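Local coordinates for solute Binding Protein, BlMnBP1 in complex with mannotriose (Bifidobacterium, PDB 6FUV) that binds beta-manno-oligosaccharides such as mannotriose and probably hands them to an ABC transporter for uptake, at residues M184-W187 against D188-I191; P199-M202 against N203-P207; N391-K394 against I395-I398; D374-A377 against D378-D382; A268-V271 against P272-Q276. All coordinates share one frame; numbering follows the deposited sequence. Where two conformers were deposited one is given.

Interaction 1: residues M184-W187 against D188-I191. With BMA (beta-D-mannopyranose), chain B.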
# COMPACT_ATOMS: atom_id res chain seq x y z
N MET A 184 0.12 -7.52 -8.22
CA MET A 184 -1.23 -7.75 -8.73
C MET A 184 -2.28 -7.44 -7.67
O MET A 184 -3.30 -6.82 -7.96
CB MET A 184 -1.36 -9.18 -9.22
CG MET A 184 -0.55 -9.45 -10.50
SD MET A 184 -1.48 -9.37 -12.04
CE MET A 184 -1.41 -7.60 -12.31
N GLY A 185 -2.05 -7.87 -6.43
CA GLY A 185 -3.00 -7.60 -5.39
C GLY A 185 -3.21 -6.13 -5.13
O GLY A 185 -4.23 -5.76 -4.57
N ALA A 186 -2.25 -5.30 -5.50
CA ALA A 186 -2.37 -3.87 -5.30
C ALA A 186 -3.52 -3.25 -6.07
O ALA A 186 -3.89 -2.11 -5.77
CB ALA A 186 -1.03 -3.22 -5.66
N TRP A 187 -4.09 -3.95 -7.05
CA TRP A 187 -5.26 -3.41 -7.74
C TRP A 187 -6.43 -3.27 -6.79
O TRP A 187 -7.29 -2.41 -7.02
CB TRP A 187 -5.63 -4.28 -8.96
CG TRP A 187 -4.75 -4.05 -10.18
CD1 TRP A 187 -3.54 -4.61 -10.43
CD2 TRP A 187 -5.00 -3.19 -11.29
NE1 TRP A 187 -3.03 -4.15 -11.60
CE2 TRP A 187 -3.92 -3.29 -12.17
CE3 TRP A 187 -6.03 -2.37 -11.62
CZ2 TRP A 187 -3.82 -2.56 -13.37
CZ3 TRP A 187 -5.94 -1.64 -12.82
CH2 TRP A 187 -4.84 -1.76 -13.68
N ASP A 188 -6.44 -4.03 -5.69
CA ASP A 188 -7.50 -3.91 -4.72
C ASP A 188 -7.53 -2.53 -4.09
O ASP A 188 -8.56 -2.11 -3.54
CB ASP A 188 -7.32 -5.00 -3.64
CG ASP A 188 -7.72 -6.40 -4.11
OD1 ASP A 188 -8.34 -6.49 -5.17
OD2 ASP A 188 -7.36 -7.41 -3.41
N GLN A 189 -6.42 -1.80 -4.18
CA GLN A 189 -6.25 -0.56 -3.44
C GLN A 189 -7.07 0.57 -4.02
O GLN A 189 -7.26 1.59 -3.37
CB GLN A 189 -4.75 -0.19 -3.41
CG GLN A 189 -3.89 -1.19 -2.77
CD GLN A 189 -2.45 -0.84 -2.69
OE1 GLN A 189 -2.03 0.24 -3.07
NE2 GLN A 189 -1.69 -1.74 -2.13
N TYR A 190 -7.59 0.40 -5.21
CA TYR A 190 -8.24 1.45 -5.96
C TYR A 190 -9.76 1.37 -5.88
O TYR A 190 -10.45 2.32 -6.29
CB TYR A 190 -7.79 1.38 -7.42
CG TYR A 190 -6.33 1.55 -7.63
CD1 TYR A 190 -5.51 0.47 -7.58
CD2 TYR A 190 -5.77 2.78 -7.88
CE1 TYR A 190 -4.14 0.59 -7.77
CE2 TYR A 190 -4.41 2.94 -8.05
CZ TYR A 190 -3.59 1.82 -8.02
OH TYR A 190 -2.26 1.95 -8.19
N ILE A 191 -10.32 0.31 -5.26
CA ILE A 191 -11.74 0.04 -5.49
C ILE A 191 -12.69 0.76 -4.54
O ILE A 191 -13.90 0.67 -4.71
CB ILE A 191 -12.03 -1.48 -5.43
CG1 ILE A 191 -11.77 -2.03 -4.03
CG2 ILE A 191 -11.18 -2.16 -6.45
CD1 ILE A 191 -12.38 -3.38 -3.77
C1 BMA B . 2.60 -1.61 0.11
C2 BMA B . 1.79 -0.33 -0.01
C3 BMA B . 0.76 -0.20 1.13
C4 BMA B . -0.01 -1.56 1.24
C5 BMA B . 0.96 -2.70 1.38
C6 BMA B . 0.27 -4.05 1.53
O2 BMA B . 1.08 -0.38 -1.26
O3 BMA B . -0.16 0.91 1.00
O4 BMA B . -0.85 -1.56 2.35
O5 BMA B . 1.76 -2.74 0.21
O6 BMA B . -0.38 -4.37 0.32
O HOH W 1 -5.01 -7.77 -2.29

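Interaction 2: residues P199-M202 against N203-P207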
# COMPACT_ATOMS: atom_id res chain seq x y z
N PRO A 199 -16.04 7.65 1.33
CA PRO A 199 -15.23 7.03 2.39
C PRO A 199 -15.90 5.83 3.04
O PRO A 199 -15.18 4.97 3.57
CB PRO A 199 -15.03 8.18 3.39
CG PRO A 199 -15.32 9.47 2.66
CD PRO A 199 -16.32 9.08 1.58
N LYS A 200 -17.22 5.72 2.97
CA LYS A 200 -17.96 4.64 3.61
C LYS A 200 -18.09 3.38 2.76
O LYS A 200 -18.67 2.38 3.25
CB LYS A 200 -19.36 5.09 3.96
CG LYS A 200 -19.42 6.21 4.97
CD LYS A 200 -20.84 6.43 5.46
CE LYS A 200 -21.05 7.89 5.79
NZ LYS A 200 -20.30 8.21 7.00
N PHE A 201 -17.59 3.39 1.51
CA PHE A 201 -17.78 2.23 0.64
C PHE A 201 -17.06 0.98 1.15
O PHE A 201 -17.66 -0.09 1.20
CB PHE A 201 -17.31 2.53 -0.77
CG PHE A 201 -17.65 1.47 -1.73
CD1 PHE A 201 -18.95 1.30 -2.17
CD2 PHE A 201 -16.70 0.60 -2.15
CE1 PHE A 201 -19.26 0.29 -3.05
CE2 PHE A 201 -17.02 -0.39 -3.05
CZ PHE A 201 -18.30 -0.56 -3.48
N MET A 202 -15.81 1.10 1.57
CA MET A 202 -15.03 -0.09 1.87
C MET A 202 -15.59 -0.83 3.09
O MET A 202 -15.93 -2.02 3.02
CB MET A 202 -13.57 0.29 2.08
CG MET A 202 -12.60 -0.87 2.32
SD MET A 202 -12.02 -1.81 0.88
CE MET A 202 -12.29 -0.64 -0.48
N ASN A 203 -15.71 -0.15 4.21
CA ASN A 203 -16.00 -0.79 5.48
C ASN A 203 -17.47 -0.75 5.88
O ASN A 203 -17.87 -1.46 6.81
CB ASN A 203 -15.14 -0.14 6.57
CG ASN A 203 -13.63 -0.42 6.40
OD1 ASN A 203 -13.22 -1.53 6.03
ND2 ASN A 203 -12.82 0.60 6.62
N GLN A 204 -18.31 -0.00 5.16
CA GLN A 204 -19.72 0.11 5.53
C GLN A 204 -20.69 -0.30 4.44
O GLN A 204 -21.72 -0.80 4.77
CB GLN A 204 -20.04 1.54 5.94
CG GLN A 204 -19.26 2.05 7.16
CD GLN A 204 -19.77 3.39 7.65
OE1 GLN A 204 -20.90 3.77 7.39
NE2 GLN A 204 -18.94 4.09 8.38
N ILE A 205 -20.36 -0.14 3.17
CA ILE A 205 -21.23 -0.56 2.10
C ILE A 205 -20.92 -1.98 1.66
O ILE A 205 -21.82 -2.81 1.55
CB ILE A 205 -21.13 0.42 0.91
CG1 ILE A 205 -21.54 1.82 1.33
CG2 ILE A 205 -21.98 -0.12 -0.22
CD1 ILE A 205 -21.79 2.76 0.21
N MET A 206 -19.66 -2.26 1.34
CA MET A 206 -19.27 -3.58 0.85
C MET A 206 -19.70 -4.72 1.75
O MET A 206 -20.24 -5.71 1.24
CB MET A 206 -17.75 -3.60 0.63
CG MET A 206 -17.29 -2.93 -0.65
SD MET A 206 -15.62 -3.29 -1.13
CE MET A 206 -15.61 -5.06 -1.26
N PRO A 207 -19.54 -4.67 3.08
CA PRO A 207 -20.05 -5.77 3.91
C PRO A 207 -21.58 -5.86 3.96
O PRO A 207 -22.11 -6.80 4.55
CB PRO A 207 -19.43 -5.46 5.28
CG PRO A 207 -19.34 -3.94 5.29
CD PRO A 207 -18.95 -3.57 3.88
O HOH W 2 -15.26 2.62 4.57

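Interaction 3: residues N391-K394 against I395-I398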
# COMPACT_ATOMS: atom_id res chain seq x y z
N ASN A 391 -4.26 -11.29 -1.70
CA ASN A 391 -4.65 -12.25 -2.74
C ASN A 391 -4.50 -11.62 -4.13
O ASN A 391 -5.41 -10.95 -4.64
CB ASN A 391 -6.08 -12.74 -2.52
CG ASN A 391 -6.49 -13.76 -3.54
OD1 ASN A 391 -5.76 -14.01 -4.49
ND2 ASN A 391 -7.67 -14.37 -3.37
N GLY A 392 -3.32 -11.80 -4.71
CA GLY A 392 -3.02 -11.37 -6.04
C GLY A 392 -3.38 -12.38 -7.09
O GLY A 392 -3.50 -12.03 -8.26
N LYS A 393 -3.54 -13.62 -6.66
CA LYS A 393 -3.91 -14.70 -7.58
C LYS A 393 -5.22 -14.40 -8.31
O LYS A 393 -5.32 -14.63 -9.52
CB LYS A 393 -4.05 -16.02 -6.80
CG LYS A 393 -4.37 -17.24 -7.69
CD LYS A 393 -3.42 -17.43 -8.87
CE LYS A 393 -3.57 -18.79 -9.55
NZ LYS A 393 -5.00 -19.10 -9.81
N LYS A 394 -6.24 -13.92 -7.58
CA LYS A 394 -7.48 -13.52 -8.26
C LYS A 394 -7.24 -12.46 -9.34
O LYS A 394 -7.98 -12.41 -10.35
CB LYS A 394 -8.48 -13.01 -7.26
CG LYS A 394 -8.11 -11.73 -6.58
CD LYS A 394 -9.29 -11.11 -5.77
CE LYS A 394 -8.94 -9.77 -5.21
NZ LYS A 394 -8.05 -9.79 -4.09
N ILE A 395 -6.23 -11.60 -9.15
CA ILE A 395 -5.90 -10.57 -10.14
C ILE A 395 -5.14 -11.19 -11.31
O ILE A 395 -5.37 -10.85 -12.49
CB ILE A 395 -5.10 -9.45 -9.46
CG1 ILE A 395 -5.82 -8.95 -8.20
CG2 ILE A 395 -4.89 -8.32 -10.41
CD1 ILE A 395 -7.14 -8.43 -8.47
N GLN A 396 -4.22 -12.11 -11.00
CA GLN A 396 -3.51 -12.83 -12.05
C GLN A 396 -4.51 -13.52 -12.95
O GLN A 396 -4.36 -13.53 -14.17
CB GLN A 396 -2.52 -13.81 -11.41
CG GLN A 396 -1.24 -13.17 -10.88
CD GLN A 396 -0.49 -14.04 -9.91
OE1 GLN A 396 -1.08 -14.89 -9.24
NE2 GLN A 396 0.85 -13.81 -9.80
N ASP A 397 -5.57 -14.06 -12.37
CA ASP A 397 -6.56 -14.78 -13.17
C ASP A 397 -7.21 -13.86 -14.22
O ASP A 397 -7.55 -14.31 -15.32
CB ASP A 397 -7.65 -15.43 -12.28
CG ASP A 397 -7.14 -16.65 -11.51
OD1 ASP A 397 -6.10 -17.25 -11.88
OD2 ASP A 397 -7.77 -17.02 -10.52
N ILE A 398 -7.40 -12.58 -13.88
CA ILE A 398 -7.94 -11.63 -14.84
C ILE A 398 -6.99 -11.49 -16.02
O ILE A 398 -7.42 -11.51 -17.18
CB ILE A 398 -8.21 -10.27 -14.17
CG1 ILE A 398 -9.36 -10.35 -13.18
CG2 ILE A 398 -8.51 -9.21 -15.25
CD1 ILE A 398 -9.51 -9.19 -12.31

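Interaction 4: residues D374-A377 against D378-D382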
# COMPACT_ATOMS: atom_id res chain seq x y z
N ASP A 374 -15.53 -6.30 12.70
CA ASP A 374 -15.01 -7.53 12.14
C ASP A 374 -15.79 -8.01 10.91
O ASP A 374 -15.36 -8.97 10.28
CB ASP A 374 -15.05 -8.64 13.21
CG ASP A 374 -14.16 -8.37 14.38
OD1 ASP A 374 -12.94 -8.14 14.16
OD2 ASP A 374 -14.67 -8.41 15.52
N LEU A 375 -16.92 -7.37 10.57
CA LEU A 375 -17.80 -7.89 9.53
C LEU A 375 -17.09 -7.97 8.18
O LEU A 375 -17.10 -9.01 7.51
CB LEU A 375 -19.05 -7.03 9.43
CG LEU A 375 -20.20 -7.62 8.61
CD1 LEU A 375 -20.59 -9.04 9.06
CD2 LEU A 375 -21.39 -6.66 8.63
N PHE A 376 -16.44 -6.88 7.75
CA PHE A 376 -15.72 -6.94 6.48
C PHE A 376 -14.69 -8.07 6.48
O PHE A 376 -14.61 -8.83 5.53
CB PHE A 376 -15.01 -5.63 6.19
CG PHE A 376 -14.38 -5.56 4.82
CD1 PHE A 376 -13.17 -6.12 4.58
CD2 PHE A 376 -15.01 -4.90 3.79
CE1 PHE A 376 -12.58 -6.04 3.34
CE2 PHE A 376 -14.42 -4.82 2.53
CZ PHE A 376 -13.20 -5.40 2.31
N ALA A 377 -13.88 -8.17 7.54
CA ALA A 377 -12.79 -9.15 7.55
C ALA A 377 -13.34 -10.57 7.48
O ALA A 377 -12.80 -11.42 6.78
CB ALA A 377 -11.92 -8.93 8.80
N ASP A 378 -14.45 -10.82 8.17
CA ASP A 378 -15.04 -12.16 8.13
C ASP A 378 -15.58 -12.50 6.74
O ASP A 378 -15.39 -13.62 6.25
CB ASP A 378 -16.17 -12.26 9.16
CG ASP A 378 -15.65 -12.33 10.60
OD1 ASP A 378 -14.43 -12.49 10.80
OD2 ASP A 378 -16.45 -12.28 11.55
N ILE A 379 -16.26 -11.54 6.11
CA ILE A 379 -16.77 -11.75 4.75
C ILE A 379 -15.63 -12.02 3.80
O ILE A 379 -15.70 -12.90 2.94
CB ILE A 379 -17.57 -10.53 4.28
CG1 ILE A 379 -18.86 -10.38 5.06
CG2 ILE A 379 -17.88 -10.60 2.80
CD1 ILE A 379 -19.28 -8.93 5.10
N ASN A 380 -14.59 -11.19 3.89
CA ASN A 380 -13.41 -11.36 3.07
C ASN A 380 -12.87 -12.76 3.24
O ASN A 380 -12.56 -13.41 2.25
CB ASN A 380 -12.37 -10.30 3.45
CG ASN A 380 -11.58 -9.84 2.29
OD1 ASN A 380 -11.91 -10.12 1.14
ND2 ASN A 380 -10.48 -9.14 2.57
N SER A 381 -12.81 -13.26 4.48
CA SER A 381 -12.25 -14.59 4.72
C SER A 381 -13.14 -15.67 4.12
O SER A 381 -12.67 -16.57 3.43
CB SER A 381 -12.11 -14.83 6.22
OG SER A 381 -11.32 -15.98 6.49
N ASP A 382 -14.43 -15.61 4.37
CA ASP A 382 -15.33 -16.64 3.85
C ASP A 382 -15.25 -16.67 2.32
O ASP A 382 -15.27 -17.74 1.70
CB ASP A 382 -16.78 -16.36 4.29
CG ASP A 382 -17.01 -16.52 5.77
OD1 ASP A 382 -16.19 -17.12 6.43
OD2 ASP A 382 -18.03 -16.03 6.26

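Interaction 5: residues A268-V271 against P272-Q276. With BMA (beta-D-mannopyranose), chain C; BMA (beta-D-mannopyranose), chain D; BMA (beta-D-mannopyranose), chain B.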
# COMPACT_ATOMS: atom_id res chain seq x y z
N ALA A 268 2.08 5.63 -4.37
CA ALA A 268 3.04 6.72 -4.42
C ALA A 268 4.39 6.28 -3.91
O ALA A 268 5.40 6.91 -4.26
CB ALA A 268 2.54 7.86 -3.58
N TRP A 269 4.44 5.25 -3.07
CA TRP A 269 5.71 4.76 -2.54
C TRP A 269 6.62 4.34 -3.67
O TRP A 269 7.82 4.39 -3.52
CB TRP A 269 5.44 3.59 -1.59
CG TRP A 269 4.79 2.47 -2.30
CD1 TRP A 269 3.46 2.24 -2.41
CD2 TRP A 269 5.43 1.46 -3.08
NE1 TRP A 269 3.23 1.11 -3.16
CE2 TRP A 269 4.42 0.62 -3.61
CE3 TRP A 269 6.77 1.16 -3.36
CZ2 TRP A 269 4.71 -0.51 -4.40
CZ3 TRP A 269 7.04 0.07 -4.16
CH2 TRP A 269 6.02 -0.74 -4.68
N ALA A 270 6.07 3.95 -4.80
CA ALA A 270 6.87 3.48 -5.92
C ALA A 270 7.55 4.59 -6.72
O ALA A 270 8.49 4.31 -7.47
CB ALA A 270 6.02 2.68 -6.89
N VAL A 271 7.15 5.85 -6.56
CA VAL A 271 7.64 6.88 -7.47
C VAL A 271 9.12 7.16 -7.19
O VAL A 271 9.94 7.07 -8.11
CB VAL A 271 6.79 8.15 -7.38
CG1 VAL A 271 7.33 9.25 -8.33
CG2 VAL A 271 5.32 7.85 -7.72
N PRO A 272 9.53 7.45 -5.96
CA PRO A 272 10.97 7.70 -5.78
C PRO A 272 11.83 6.50 -6.16
O PRO A 272 12.94 6.72 -6.64
CB PRO A 272 11.08 8.07 -4.29
CG PRO A 272 9.76 7.64 -3.65
CD PRO A 272 8.75 7.79 -4.77
N GLN A 273 11.36 5.27 -5.94
CA GLN A 273 12.17 4.10 -6.26
C GLN A 273 12.47 4.08 -7.76
O GLN A 273 13.55 3.65 -8.17
CB GLN A 273 11.47 2.79 -5.86
CG GLN A 273 11.16 2.62 -4.38
CD GLN A 273 10.68 1.24 -3.98
OE1 GLN A 273 10.84 0.27 -4.68
NE2 GLN A 273 10.11 1.16 -2.81
N MET A 274 11.52 4.50 -8.59
CA MET A 274 11.75 4.50 -10.02
C MET A 274 12.39 5.78 -10.51
O MET A 274 13.10 5.74 -11.51
CB MET A 274 10.42 4.25 -10.71
CG MET A 274 9.85 2.87 -10.38
SD MET A 274 8.36 2.45 -11.25
CE MET A 274 7.98 0.87 -10.51
N LYS A 275 12.14 6.92 -9.86
CA LYS A 275 12.90 8.13 -10.14
C LYS A 275 14.38 7.87 -9.97
O LYS A 275 15.18 8.31 -10.80
CB LYS A 275 12.45 9.26 -9.22
CG LYS A 275 11.22 10.01 -9.62
CD LYS A 275 10.96 11.24 -8.67
CE LYS A 275 9.83 12.14 -9.15
NZ LYS A 275 10.02 12.62 -10.58
N GLN A 276 14.75 7.14 -8.91
CA GLN A 276 16.12 6.84 -8.53
C GLN A 276 16.75 5.72 -9.34
O GLN A 276 17.95 5.52 -9.26
CB GLN A 276 16.21 6.43 -7.05
CG GLN A 276 15.83 7.45 -6.00
CD GLN A 276 15.64 6.78 -4.57
OE1 GLN A 276 15.71 5.54 -4.42
NE2 GLN A 276 15.33 7.59 -3.57
C1 BMA C . 6.98 -3.59 -2.08
C2 BMA C . 5.81 -4.55 -1.76
C3 BMA C . 4.56 -3.79 -1.69
C4 BMA C . 4.65 -2.53 -0.81
C5 BMA C . 5.88 -1.69 -1.15
C6 BMA C . 6.14 -0.60 -0.11
O2 BMA C . 5.97 -5.14 -0.50
O3 BMA C . 3.54 -4.67 -1.26
O4 BMA C . 3.45 -1.73 -1.04
O5 BMA C . 7.05 -2.58 -1.14
O6 BMA C . 6.23 -1.22 1.21
C1 BMA D . 12.05 -3.93 -3.09
C2 BMA D . 11.27 -2.62 -3.09
C3 BMA D . 10.02 -2.80 -2.20
C4 BMA D . 9.19 -3.99 -2.75
C5 BMA D . 10.07 -5.24 -2.89
C6 BMA D . 9.33 -6.44 -3.53
O1 BMA D . 13.14 -3.75 -3.90
O2 BMA D . 10.80 -2.30 -4.41
O3 BMA D . 9.31 -1.58 -2.11
O4 BMA D . 8.12 -4.38 -1.88
O5 BMA D . 11.26 -4.93 -3.66
O6 BMA D . 10.12 -7.61 -3.40
C1 BMA B . 2.60 -1.61 0.11
C2 BMA B . 1.79 -0.33 -0.01
C3 BMA B . 0.76 -0.20 1.13
C4 BMA B . -0.01 -1.56 1.24
C5 BMA B . 0.96 -2.70 1.38
C6 BMA B . 0.27 -4.05 1.53
O2 BMA B . 1.08 -0.38 -1.26
O3 BMA B . -0.16 0.91 1.00
O4 BMA B . -0.85 -1.56 2.35
O5 BMA B . 1.76 -2.74 0.21
O6 BMA B . -0.38 -4.37 0.32
O HOH W 3 9.42 3.63 -1.51

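Interaction 1: residues M184-W187 against D188-I191
Asp188 and Gln189 reach back to Gly185 and Ala186 in steps of three residues rather than four: beyond helix 181-185 the chain winds into a 3-10 segment. Asp188 N donates to Gly185 O at 3.0 Å. Gln189 N does the same to Ala186 O at 3.0 Å. The third such bond, Tyr190 N to Trp187 O, is weak. Trp187 O also lies at the edge of the tyrosine ring, near its plane and 3.4 Å from Tyr190 CD1, while the ring's hydroxyl is hydrogen-bonded to Gly135 O. In this solute-binding protein of the periplasmic-binding-protein clan, the turn lines the mannotriose site, and Gln189 is the residue of this turn that bonds the sugar. With Gln189 CG anti to its own carbonyl carbon (chi1 -60°), the extended chain runs past Ala186 O, 3.1 Å from CG. Gln189 NE2 passes Ala186 CB at 3.9 Å. Beyond it, Gln189 NE2 donates to O2 of the chain B mannose at 3.2 Å, fairly straight at 155°. Ser134 OG bonds the other end of the amide at OE1, and bonds at both ends probably fix its orientation. On the buried Asp188 carboxylate, OD1 meets Tyr228 OH, while OD2 takes Asn388 N and a salt bridge from Lys394.

Interaction 2: residues P199-M202 against N203-P207
Met206 N donates to Phe201 O at 3.0 Å, almost straight at 167° and nearly along the C=O axis. It spans five residues, the mark of a wider pi-type turn in helix 201-205. The bonds before it are weaker: Gln204 N and Ile205 N both lean on Lys200 O, and Ile205 N also shares Phe201 O. At the N-terminal end a water bridges, donating to Pro199 O at 2.6 Å and accepting from Asn203 N at 2.8 Å. Phe201 CG, opposite its backbone N (chi1 -172°), carries the ring towards Met206, whose CG lies over one face, 3.5 Å from Phe201 CE2. Met206 SD follows at 4.7 Å from the ring centroid, an oblique Met-aromatic contact. Ile205 CG2 reaches Phe201 CD1 at 3.9 Å. A serine at Phe201 would probably leave Met206 CG and Ile205 CG2 without the ring they lie against and open a gap. On the polar flank Lys200 CD is 3.3 Å from Gln204 OE1, and the amides of Gln204 and Asn203 donate to Pro367 O and Ala366 O. The helix is thus two-sided: apolar and sulfur-bearing groups cluster about the ring, while amides fasten the other flank to the 366-367 loop.

Interaction 3: residues N391-K394 against I395-I398
The amide of Gln396 lies across Lys393, the two side chains meeting at about a right angle, with Gln396 OE1 3.3 Å from Lys393 CA; its NE2 donates to Phe178 O. Beside it, the Asp397 carboxylate offers the syn lone pair of OD1 to Lys393 NZ, a 3.0 Å salt bridge one helical turn along. To reach it the lysine sets out with CG anti to the backbone N (chi1 -177°), then folds at chi2 and chi4. An asparagine in place of Asp397 would probably leave the Lys393 ammonium without its counter-charge and freer to swing. The third flat group, the Asn391 amide, precedes the turn leading into the helix: OD1 accepts from Lys394 N at 3.1 Å, a capping bond whose donor stands 38° out of the amide plane. Lys394 then turns back, NZ donating to Asn391 O at 2.9 Å in the carbonyl plane, on a lone pair. Lys394 NZ also bonds Leu385 O, besides its salt bridge to Asp188. Ile395 runs alongside this chain, Ile395 CD1 3.9 Å from Lys394 CG. Gln396 N donates to Gly392 O at 2.8 Å. Helix 393-404 packs by Ile395 and Ile398 between Trp416 of helix 409-426 and Tyr228, Leu231 and Tyr232 of helix 223-236, with Met184 of helix 181-185 on the Ile395 and Gln396 side.

Interaction 4: residues D374-A377 against D378-D382
Leu375 and Ile379 touch one turn apart, Leu375 CG 3.9 Å from Ile379 CD1; Ile379 CD1 also lies 3.3 Å from Leu375 O. On another side of the helix Phe376, its CG opposite the backbone N (chi1 -173°), runs alongside Asn380, the two pointing the same way, with Phe376 CE1 3.8 Å from Asn380 ND2. Ring and amide planes are turned 62° apart, so the amide is tilted against the ring and does not stack on it. What sets these pairs is the regular alpha-helical ladder of helix 375-383: Ile379 N to Leu375 O is 3.0 Å, Asn380 N to Phe376 O is 2.9 Å, and both bonds are nearly straight. Asp378 N bonds Asp374 O at 3.0 Å in the same way. The acids at these two positions stand apart, Asp374 OD1 5.7 Å from Asp378 OD1, probably a mild repulsion at most. Asp374 OD2 has Tyr120 OH as a partner, whereas Asp378 lies near the like-charged Glu427. Further out, the Asn380 amide is fixed by Ile387 N, which bonds its OD1. Trp420 of helix 409-426 meets the Phe376 ring edge-to-face and also touches Ile379 and Asn380, while Ala423 of that helix packs on Ile379.

Interaction 5: residues A268-V271 against P272-Q276
In helix 270-275, Met274 N donates to Ala270 O at 3.2 Å and Lys275 N to Val271 O at 2.8 Å, the latter nearly straight at 171°. Pro272, with no N-H to give, is accommodated near the N-terminal part of this helix, though tightly, Pro272 CD lying only 3.3 Å from Val271 CB. Trp269, just before, holds its ring over the glycan. Its CG lies between the backbone N and the carbonyl carbon (chi1 61°), which presents one face to the chain C mannose, whose C5 is 3.7 Å from Trp269 CD2, offset toward the rim. Ala270 CB backs the opposite face, consistent with the indole serving as a sugar platform. At the ring edge Gln273 NE2 comes 3.4 Å from Trp269 CE3. Gln273 NE2 donates to O3 of the chain D mannose at 2.9 Å, while Gln273 OE1 accepts from O2 of that sugar at 2.6 Å. Holding adjacent hydroxyls, the two bonds probably contribute to recognition. A water accepts from Gln273 NE2 and donates to Trp269 O, probably helping to hold the amide. Behind the site, Val271 packs on Tyr286 of strand 284-288 and Val137 of strand 135-139, and Met274 is wedged between those strands and helix 249-257.

Each contact is local, between adjoining segments, so none closes a long loop; from the N terminus they follow in series as interactions 1, 2, 5, 4 and 3, without nesting or crossing. Space joins what sequence separates. Ile191 of interaction 1 packs on Phe201, Met202 and Met206 of interaction 2, which in turn meets interaction 4 through Met202 O and Phe376 and through Pro207 and Ile379. Interaction 3 lies against interaction 1, through the salt bridge and the Met184 packing. The C-terminal helices 375-383 and 393-404 are thereby tied to the 184-207 region. Interaction 5 stands apart, its centre about 18 Å from that of interaction 1, yet both touch the chain B mannose.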